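PDB 4RY1: periplasmic solute binding protein from Pectobacterium atrosepticum, which probably captures a sugar in the periplasm and delivers it to an ABC-type transporter for uptake. Local coordinates for residues 171-185 with 197-209. Sequence-based numbering, arbitrary orientation.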
ATOM      1  N   ILE A 171      -0.581  11.145  -0.025  1.00 13.41           N
ATOM      2  CA  ILE A 171      -0.480  12.364   0.793  1.00 13.84           C
ATOM      3  C   ILE A 171      -1.614  12.429   1.817  1.00 12.94           C
ATOM      4  O   ILE A 171      -1.391  12.941   2.924  1.00 14.33           O
ATOM      5  CB  ILE A 171      -0.374  13.648  -0.047  1.00 13.99           C
ATOM      6  CG1 ILE A 171       0.743  13.532  -1.091  1.00 15.66           C
ATOM      7  CG2 ILE A 171      -0.161  14.870   0.857  1.00 14.75           C
ATOM      8  CD1 ILE A 171       2.128  13.246  -0.559  1.00 16.03           C
ATOM      9  N   LEU A 172      -2.777  11.871   1.500  1.00 13.37           N
ATOM     10  CA  LEU A 172      -3.838  11.715   2.518  1.00 13.70           C
ATOM     11  C   LEU A 172      -3.310  10.906   3.695  1.00 15.94           C
ATOM     12  O   LEU A 172      -3.553  11.222   4.855  1.00 15.87           O
ATOM     13  CB  LEU A 172      -5.066  11.033   1.943  1.00 14.77           C
ATOM     14  CG  LEU A 172      -6.194  10.751   2.933  1.00 14.43           C
ATOM     15  CD1 LEU A 172      -6.755  12.053   3.446  1.00 17.47           C
ATOM     16  CD2 LEU A 172      -7.272   9.926   2.249  1.00 18.33           C
ATOM     17  N   THR A 173      -2.579   9.847   3.377  1.00 13.23           N
ATOM     18  CA  THR A 173      -2.067   8.941   4.398  1.00 14.02           C
ATOM     19  C   THR A 173      -0.948   9.609   5.178  1.00 14.69           C
ATOM     20  O   THR A 173      -0.826   9.446   6.383  1.00 15.35           O
ATOM     21  CB  THR A 173      -1.588   7.623   3.764  1.00 12.92           C
ATOM     22  OG1 THR A 173      -2.674   7.061   3.022  1.00 13.41           O
ATOM     23  CG2 THR A 173      -1.134   6.663   4.817  1.00 13.55           C
ATOM     24  N   LEU A 174      -0.119  10.377   4.483  1.00 13.63           N
ATOM     25  CA  LEU A 174       0.934  11.160   5.139  1.00 13.76           C
ATOM     26  C   LEU A 174       0.319  12.141   6.169  1.00 15.21           C
ATOM     27  O   LEU A 174       0.786  12.260   7.307  1.00 16.20           O
ATOM     28  CB  LEU A 174       1.756  11.927   4.106  1.00 16.02           C
ATOM     29  CG  LEU A 174       3.033  12.617   4.607  1.00 15.27           C
ATOM     30  CD1 LEU A 174       4.099  11.621   5.017  1.00 17.28           C
ATOM     31  CD2 LEU A 174       3.584  13.568   3.554  1.00 16.33           C
ATOM     32  N   GLY A 175      -0.742  12.810   5.736  1.00 13.87           N
ATOM     33  CA  GLY A 175      -1.516  13.722   6.589  1.00 15.47           C
ATOM     34  C   GLY A 175      -2.108  12.965   7.772  1.00 19.81           C
ATOM     35  O   GLY A 175      -2.056  13.422   8.913  1.00 19.61           O
ATOM     36  N   ARG A 176      -2.697  11.804   7.496  1.00 16.23           N
ATOM     37  CA  ARG A 176      -3.238  10.945   8.563  1.00 16.90           C
ATOM     38  C   ARG A 176      -2.170  10.599   9.602  1.00 18.26           C
ATOM     39  O   ARG A 176      -2.447  10.591  10.819  1.00 19.33           O
ATOM     40  CB  ARG A 176      -3.813   9.659   7.976  1.00 18.62           C
ATOM     41  CG  ARG A 176      -4.422   8.765   9.045  1.00 22.76           C
ATOM     42  CD  ARG A 176      -3.842   7.385   9.016  1.00 24.36           C
ATOM     43  NE  ARG A 176      -4.248   6.529  10.124  1.00 19.13           N
ATOM     44  CZ  ARG A 176      -3.401   5.922  10.934  1.00 18.78           C
ATOM     45  NH1 ARG A 176      -2.096   6.013  10.738  1.00 22.37           N
ATOM     46  NH2 ARG A 176      -3.861   5.167  11.926  1.00 21.34           N
ATOM     47  N   SER A 177      -0.956  10.301   9.139  1.00 17.67           N
ATOM     48  CA  SER A 177       0.140   9.933  10.033  1.00 19.01           C
ATOM     49  C   SER A 177       0.512  11.143  10.912  1.00 20.87           C
ATOM     50  O   SER A 177       0.664  11.030  12.143  1.00 22.05           O
ATOM     51  CB  SER A 177       1.348   9.418   9.220  1.00 19.58           C
ATOM     52  OG  SER A 177       2.375   8.888  10.027  1.00 24.13           O
ATOM     53  N   TYR A 178       0.617  12.305  10.275  1.00 19.26           N
ATOM     54  CA  TYR A 178       0.834  13.568  10.991  1.00 19.96           C
ATOM     55  C   TYR A 178      -0.209  13.792  12.094  1.00 20.66           C
ATOM     56  O   TYR A 178       0.124  14.100  13.246  1.00 22.43           O
ATOM     57  CB  TYR A 178       0.799  14.748  10.013  1.00 20.48           C
ATOM     58  CG  TYR A 178       0.834  16.120  10.664  1.00 21.93           C
ATOM     59  CD1 TYR A 178       2.037  16.668  11.112  1.00 26.22           C
ATOM     60  CD2 TYR A 178      -0.328  16.892  10.792  1.00 28.52           C
ATOM     61  CE1 TYR A 178       2.079  17.927  11.692  1.00 25.97           C
ATOM     62  CE2 TYR A 178      -0.288  18.160  11.356  1.00 28.55           C
ATOM     63  CZ  TYR A 178       0.919  18.668  11.808  1.00 27.06           C
ATOM     64  OH  TYR A 178       0.989  19.918  12.395  1.00 30.88           O
ATOM     65  N   MET A 179      -1.470  13.643  11.725  1.00 19.68           N
ATOM     66  CA  MET A 179      -2.576  13.879  12.659  1.00 22.12           C
ATOM     67  C   MET A 179      -2.632  12.839  13.776  1.00 21.40           C
ATOM     68  O   MET A 179      -3.052  13.138  14.896  1.00 22.14           O
ATOM     69  CB  MET A 179      -3.909  13.939  11.923  1.00 20.97           C
ATOM     70  CG  MET A 179      -4.013  15.073  10.908  1.00 19.80           C
ATOM     71  SD  MET A 179      -4.127  16.790  11.573  1.00 16.44           S
ATOM     72  CE  MET A 179      -5.829  16.779  12.159  1.00 22.16           C
ATOM     73  N   ALA A 180      -2.192  11.623  13.476  1.00 19.23           N
ATOM     74  CA  ALA A 180      -2.125  10.578  14.515  1.00 19.49           C
ATOM     75  C   ALA A 180      -1.041  10.926  15.537  1.00 19.96           C
ATOM     76  O   ALA A 180      -1.226  10.749  16.744  1.00 22.66           O
ATOM     77  CB  ALA A 180      -1.860   9.218  13.911  1.00 19.54           C
ATOM     78  N   GLN A 181       0.091  11.409  15.041  1.00 19.87           N
ATOM     79  CA  GLN A 181       1.180  11.888  15.903  1.00 20.21           C
ATOM     80  C   GLN A 181       0.746  13.041  16.781  1.00 23.21           C
ATOM     81  O   GLN A 181       1.072  13.096  17.968  1.00 25.77           O
ATOM     82  CB  GLN A 181       2.353  12.345  15.064  1.00 22.13           C
ATOM     83  CG  GLN A 181       3.034  11.197  14.356  1.00 21.05           C
ATOM     84  CD  GLN A 181       4.164  11.673  13.478  1.00 22.99           C
ATOM     85  OE1 GLN A 181       4.457  12.863  13.412  1.00 22.92           O
ATOM     86  NE2 GLN A 181       4.806  10.747  12.799  1.00 20.40           N
ATOM     87  N   LYS A 182       0.009  13.960  16.173  1.00 22.39           N
ATOM     88  CA  LYS A 182      -0.399  15.202  16.861  1.00 22.07           C
ATOM     89  C   LYS A 182      -1.487  14.994  17.902  1.00 31.43           C
ATOM     90  O   LYS A 182      -1.451  15.549  18.999  1.00 29.26           O
ATOM     91  CB  LYS A 182      -0.921  16.230  15.857  1.00 23.14           C
ATOM     92  CG  LYS A 182      -1.317  17.544  16.512  1.00 28.67           C
ATOM     93  CD  LYS A 182      -1.202  18.696  15.548  1.00 32.28           C
ATOM     94  CE  LYS A 182      -1.187  20.011  16.307  1.00 46.84           C
ATOM     95  NZ  LYS A 182      -1.989  21.035  15.601  1.00 39.42           N
ATOM     96  N   TYR A 183      -2.476  14.212  17.513  1.00 25.06           N
ATOM     97  CA  TYR A 183      -3.700  14.041  18.284  1.00 23.42           C
ATOM     98  C   TYR A 183      -3.966  12.632  18.818  1.00 26.57           C
ATOM     99  O   TYR A 183      -4.854  12.460  19.653  1.00 26.80           O
ATOM    100  CB  TYR A 183      -4.895  14.455  17.440  1.00 22.02           C
ATOM    101  CG  TYR A 183      -4.900  15.904  17.033  1.00 29.89           C
ATOM    102  CD1 TYR A 183      -5.163  16.901  17.974  1.00 32.46           C
ATOM    103  CD2 TYR A 183      -4.670  16.281  15.716  1.00 29.93           C
ATOM    104  CE1 TYR A 183      -5.188  18.227  17.613  1.00 42.69           C
ATOM    105  CE2 TYR A 183      -4.684  17.613  15.348  1.00 32.09           C
ATOM    106  CZ  TYR A 183      -4.947  18.578  16.307  1.00 28.44           C
ATOM    107  OH  TYR A 183      -4.973  19.906  15.991  1.00 32.11           O
ATOM    108  N   GLY A 184      -3.255  11.623  18.316  1.00 25.26           N
ATOM    109  CA  GLY A 184      -3.471  10.248  18.773  1.00 67.47           C
ATOM    110  C   GLY A 184      -4.819   9.671  18.383  1.00 29.79           C
ATOM    111  O   GLY A 184      -5.327   8.755  19.057  1.00 21.95           O
ATOM    112  N   ILE A 185      -5.408  10.190  17.303  1.00 21.94           N
ATOM    113  CA  ILE A 185      -6.663   9.664  16.770  1.00 20.65           C
ATOM    114  C   ILE A 185      -6.503   9.350  15.279  1.00 20.59           C
ATOM    115  O   ILE A 185      -5.600   9.884  14.617  1.00 21.29           O
ATOM    116  CB  ILE A 185      -7.875  10.599  16.996  1.00 23.65           C
ATOM    117  CG1 ILE A 185      -7.778  11.894  16.188  1.00 27.24           C
ATOM    118  CG2 ILE A 185      -7.995  10.924  18.477  1.00 27.79           C
ATOM    119  CD1 ILE A 185      -9.130  12.549  15.965  1.00 24.84           C
ATOM    120  N   TYR A 197     -12.217  13.150  12.519  1.00 23.17           N
ATOM    121  CA  TYR A 197     -11.728  14.530  12.649  1.00 22.39           C
ATOM    122  C   TYR A 197     -12.906  15.493  12.795  1.00 22.60           C
ATOM    123  O   TYR A 197     -13.931  15.356  12.134  1.00 23.10           O
ATOM    124  CB  TYR A 197     -10.868  14.953  11.444  1.00 20.90           C
ATOM    125  CG  TYR A 197      -9.597  14.170  11.187  1.00 20.05           C
ATOM    126  CD1 TYR A 197      -9.005  13.375  12.149  1.00 21.57           C
ATOM    127  CD2 TYR A 197      -8.976  14.254   9.954  1.00 21.63           C
ATOM    128  CE1 TYR A 197      -7.839  12.660  11.884  1.00 19.64           C
ATOM    129  CE2 TYR A 197      -7.822  13.548   9.679  1.00 20.30           C
ATOM    130  CZ  TYR A 197      -7.252  12.754  10.640  1.00 24.17           C
ATOM    131  OH  TYR A 197      -6.112  12.063  10.326  1.00 20.03           O
ATOM    132  N   SER A 198     -12.750  16.454  13.693  1.00 25.37           N
ATOM    133  CA  SER A 198     -13.667  17.586  13.768  1.00 24.76           C
ATOM    134  C   SER A 198     -13.589  18.443  12.501  1.00 26.65           C
ATOM    135  O   SER A 198     -12.660  18.312  11.690  1.00 25.43           O
ATOM    136  CB  SER A 198     -13.297  18.466  14.959  1.00 30.25           C
ATOM    137  OG  SER A 198     -12.020  19.065  14.755  1.00 28.71           O
ATOM    138  N   ARG A 199     -14.547  19.345  12.351  1.00 26.45           N
ATOM    139  CA  ARG A 199     -14.519  20.291  11.238  1.00 24.09           C
ATOM    140  C   ARG A 199     -13.160  21.001  11.199  1.00 25.64           C
ATOM    141  O   ARG A 199     -12.553  21.154  10.139  1.00 29.24           O
ATOM    142  CB  ARG A 199     -15.634  21.321  11.362  1.00 30.69           C
ATOM    143  CG  ARG A 199     -15.519  22.456  10.349  1.00 33.03           C
ATOM    144  CD  ARG A 199     -16.188  23.720  10.856  1.00 44.57           C
ATOM    145  NE  ARG A 199     -15.376  24.421  11.848  1.00 57.92           N
ATOM    146  CZ  ARG A 199     -15.743  25.560  12.427  1.00 76.90           C
ATOM    147  NH1 ARG A 199     -14.957  26.140  13.322  1.00 62.56           N
ATOM    148  NH2 ARG A 199     -16.902  26.124  12.103  1.00 59.86           N
ATOM    149  N   ASP A 200     -12.687  21.445  12.360  1.00 28.62           N
ATOM    150  CA  ASP A 200     -11.376  22.113  12.475  1.00 24.84           C
ATOM    151  C   ASP A 200     -10.184  21.236  12.090  1.00 31.31           C
ATOM    152  O   ASP A 200      -9.229  21.688  11.450  1.00 26.84           O
ATOM    153  CB  ASP A 200     -11.182  22.672  13.887  1.00 29.64           C
ATOM    154  CG  ASP A 200     -11.903  23.996  14.094  1.00 43.59           C
ATOM    155  OD1 ASP A 200     -12.594  24.462  13.154  1.00 32.59           O
ATOM    156  OD2 ASP A 200     -11.791  24.560  15.204  1.00 47.03           O
ATOM    157  N   GLN A 201     -10.246  19.975  12.467  1.00 26.84           N
ATOM    158  CA  GLN A 201      -9.183  19.027  12.115  1.00 22.79           C
ATOM    159  C   GLN A 201      -9.110  18.694  10.614  1.00 20.71           C
ATOM    160  O   GLN A 201      -8.022  18.544  10.061  1.00 24.44           O
ATOM    161  CB  GLN A 201      -9.321  17.772  12.958  1.00 23.58           C
ATOM    162  CG  GLN A 201      -8.905  18.037  14.392  1.00 22.97           C
ATOM    163  CD  GLN A 201      -9.206  16.881  15.326  1.00 21.79           C
ATOM    164  OE1 GLN A 201     -10.252  16.227  15.216  1.00 27.34           O
ATOM    165  NE2 GLN A 201      -8.307  16.649  16.270  1.00 25.12           N
ATOM    166  N   VAL A 202     -10.260  18.610   9.970  1.00 21.21           N
ATOM    167  CA  VAL A 202     -10.323  18.441   8.503  1.00 20.49           C
ATOM    168  C   VAL A 202      -9.708  19.678   7.830  1.00 22.88           C
ATOM    169  O   VAL A 202      -8.956  19.566   6.871  1.00 22.17           O
ATOM    170  CB  VAL A 202     -11.741  18.170   7.996  1.00 24.21           C
ATOM    171  CG1 VAL A 202     -11.746  18.060   6.490  1.00 24.21           C
ATOM    172  CG2 VAL A 202     -12.269  16.875   8.619  1.00 21.85           C
ATOM    173  N   ARG A 203     -10.009  20.867   8.337  1.00 24.85           N
ATOM    174  CA  ARG A 203      -9.302  22.073   7.844  1.00 22.53           C
ATOM    175  C   ARG A 203      -7.784  22.040   7.980  1.00 22.30           C
ATOM    176  O   ARG A 203      -7.054  22.468   7.087  1.00 25.49           O
ATOM    177  CB  ARG A 203      -9.805  23.306   8.554  1.00 31.29           C
ATOM    178  CG  ARG A 203     -11.150  23.704   8.044  1.00 25.48           C
ATOM    179  CD  ARG A 203     -11.773  24.741   8.955  1.00 32.78           C
ATOM    180  NE  ARG A 203     -13.116  25.061   8.499  1.00 30.57           N
ATOM    181  CZ  ARG A 203     -13.824  26.096   8.936  1.00 42.18           C
ATOM    182  NH1 ARG A 203     -13.327  26.914   9.858  1.00 31.80           N
ATOM    183  NH2 ARG A 203     -15.040  26.311   8.455  1.00 30.50           N
ATOM    184  N   GLU A 204      -7.335  21.553   9.123  1.00 24.93           N
ATOM    185  CA  GLU A 204      -5.928  21.391   9.426  1.00 25.80           C
ATOM    186  C   GLU A 204      -5.287  20.396   8.453  1.00 24.35           C
ATOM    187  O   GLU A 204      -4.153  20.590   8.033  1.00 25.05           O
ATOM    188  CB  GLU A 204      -5.755  20.938  10.880  1.00 25.44           C
ATOM    189  CG  GLU A 204      -4.312  20.758  11.320  1.00 25.33           C
ATOM    190  CD  GLU A 204      -4.164  20.513  12.808  1.00 19.95           C
ATOM    191  OE1 GLU A 204      -5.195  20.282  13.480  1.00 27.68           O
ATOM    192  OE2 GLU A 204      -3.009  20.487  13.281  1.00 26.35           O
ATOM    193  N   LEU A 205      -6.040  19.357   8.088  1.00 21.09           N
ATOM    194  CA  LEU A 205      -5.569  18.326   7.148  1.00 20.91           C
ATOM    195  C   LEU A 205      -5.353  18.940   5.766  1.00 20.82           C
ATOM    196  O   LEU A 205      -4.294  18.751   5.146  1.00 20.46           O
ATOM    197  CB  LEU A 205      -6.570  17.165   7.070  1.00 19.96           C
ATOM    198  CG  LEU A 205      -6.273  16.100   6.009  1.00 19.50           C
ATOM    199  CD1 LEU A 205      -5.030  15.298   6.355  1.00 23.04           C
ATOM    200  CD2 LEU A 205      -7.497  15.214   5.845  1.00 18.95           C
ATOM    201  N   PHE A 206      -6.353  19.673   5.287  1.00 18.66           N
ATOM    202  CA  PHE A 206      -6.196  20.415   4.024  1.00 20.37           C
ATOM    203  C   PHE A 206      -5.117  21.491   4.117  1.00 21.12           C
ATOM    204  O   PHE A 206      -4.367  21.719   3.162  1.00 22.83           O
ATOM    205  CB  PHE A 206      -7.517  20.963   3.503  1.00 21.08           C
ATOM    206  CG  PHE A 206      -8.362  19.927   2.837  1.00 20.50           C
ATOM    207  CD1 PHE A 206      -8.181  19.606   1.493  1.00 19.02           C
ATOM    208  CD2 PHE A 206      -9.287  19.202   3.570  1.00 21.86           C
ATOM    209  CE1 PHE A 206      -8.959  18.619   0.893  1.00 20.82           C
ATOM    210  CE2 PHE A 206     -10.050  18.207   2.983  1.00 21.95           C
ATOM    211  CZ  PHE A 206      -9.898  17.921   1.640  1.00 18.46           C
ATOM    212  N   GLY A 207      -5.003  22.129   5.276  1.00 19.91           N
ATOM    213  CA  GLY A 207      -3.916  23.099   5.489  1.00 23.27           C
ATOM    214  C   GLY A 207      -2.523  22.482   5.363  1.00 22.16           C
ATOM    215  O   GLY A 207      -1.593  23.106   4.879  1.00 25.59           O
ATOM    216  N   PHE A 208      -2.397  21.242   5.825  1.00 21.66           N
ATOM    217  CA  PHE A 208      -1.146  20.472   5.758  1.00 22.27           C
ATOM    218  C   PHE A 208      -0.753  20.250   4.278  1.00 20.68           C
ATOM    219  O   PHE A 208       0.406  20.468   3.885  1.00 19.54           O
ATOM    220  CB  PHE A 208      -1.352  19.165   6.517  1.00 19.62           C
ATOM    221  CG  PHE A 208      -0.204  18.186   6.426  1.00 20.56           C
ATOM    222  CD1 PHE A 208       0.866  18.255   7.303  1.00 22.36           C
ATOM    223  CD2 PHE A 208      -0.216  17.164   5.484  1.00 20.46           C
ATOM    224  CE1 PHE A 208       1.903  17.343   7.239  1.00 23.09           C
ATOM    225  CE2 PHE A 208       0.819  16.249   5.424  1.00 18.90           C
ATOM    226  CZ  PHE A 208       1.877  16.330   6.295  1.00 23.08           C
ATOM    227  N   TYR A 209      -1.730  19.850   3.465  1.00 19.25           N
ATOM    228  CA  TYR A 209      -1.532  19.759   2.010  1.00 18.82           C
ATOM    229  C   TYR A 209      -1.083  21.105   1.388  1.00 19.88           C
ATOM    230  O   TYR A 209      -0.099  21.184   0.649  1.00 20.36           O
ATOM    231  CB  TYR A 209      -2.791  19.245   1.299  1.00 17.90           C
ATOM    232  CG  TYR A 209      -2.562  19.210  -0.191  1.00 18.91           C
ATOM    233  CD1 TYR A 209      -1.866  18.164  -0.776  1.00 16.46           C
ATOM    234  CD2 TYR A 209      -2.989  20.245  -1.011  1.00 18.73           C
ATOM    235  CE1 TYR A 209      -1.621  18.133  -2.134  1.00 16.94           C
ATOM    236  CE2 TYR A 209      -2.741  20.230  -2.362  1.00 18.64           C
ATOM    237  CZ  TYR A 209      -2.068  19.163  -2.931  1.00 16.22           C
ATOM    238  OH  TYR A 209      -1.812  19.166  -4.283  1.00 17.35           O
TER
HETATM  239  O   HOH W   1      -5.023  10.321  11.970  1.00 20.34           O
HETATM  240  O   HOH W   2      -1.130  21.458  11.783  1.00 33.15           O
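Two consecutive helices of the periplasmic binding-protein fold, 169-183 and 199-214, joined through a short antiparallel beta hairpin, pack with Glu204 set as a knob into a hole made by Tyr178, Met179, Lys182 and Tyr183. With chi1 at -179° and the rest of the chain straight, Glu204 carries its carboxylate across the interface. Its OE1 accepts from Tyr183 OH at 2.5 Å through the syn lone pair, while Lys182 NZ forms a salt bridge with OE2 at 2.6 Å, on its syn side but 22° out of the carboxylate plane. Lys182 NZ also donates to Tyr183 OH. A water links OE2 to Tyr178 OH as well, so the carboxylate has three polar partners here, and the nearby ammonium would probably favour its charged form. The Tyr183 ring is sandwiched: Gln201 NE2 stands over the centre of one face, and Lys182 CG, from its own helix, over the other. The same amide turns OE1 back to Ser198 N, half of the capping box that begins helix 199-214; Ser198 OG accepts from Gln201 N in return. Met179, bent at chi2 and chi3, brings CE to 3.5 Å from Gln201 O and holds SD above the Tyr197 face, a distant Met-aromatic contact. Tyr197 OH donates to a water that in turn donates to Arg176 O and Ile185 O. At Gly175, whose CA is 6.2 Å from Leu205 CA, the backbones come close, with Phe208 CE2 and Leu205 CD1 resting on the bare CA. Phe208 forms an offset stack with Tyr178, planes at 26°. Leu172 CD1 meets Leu205 CD2 at 4.0 Å, and Trp377 of helix 371-385 touches both leucines.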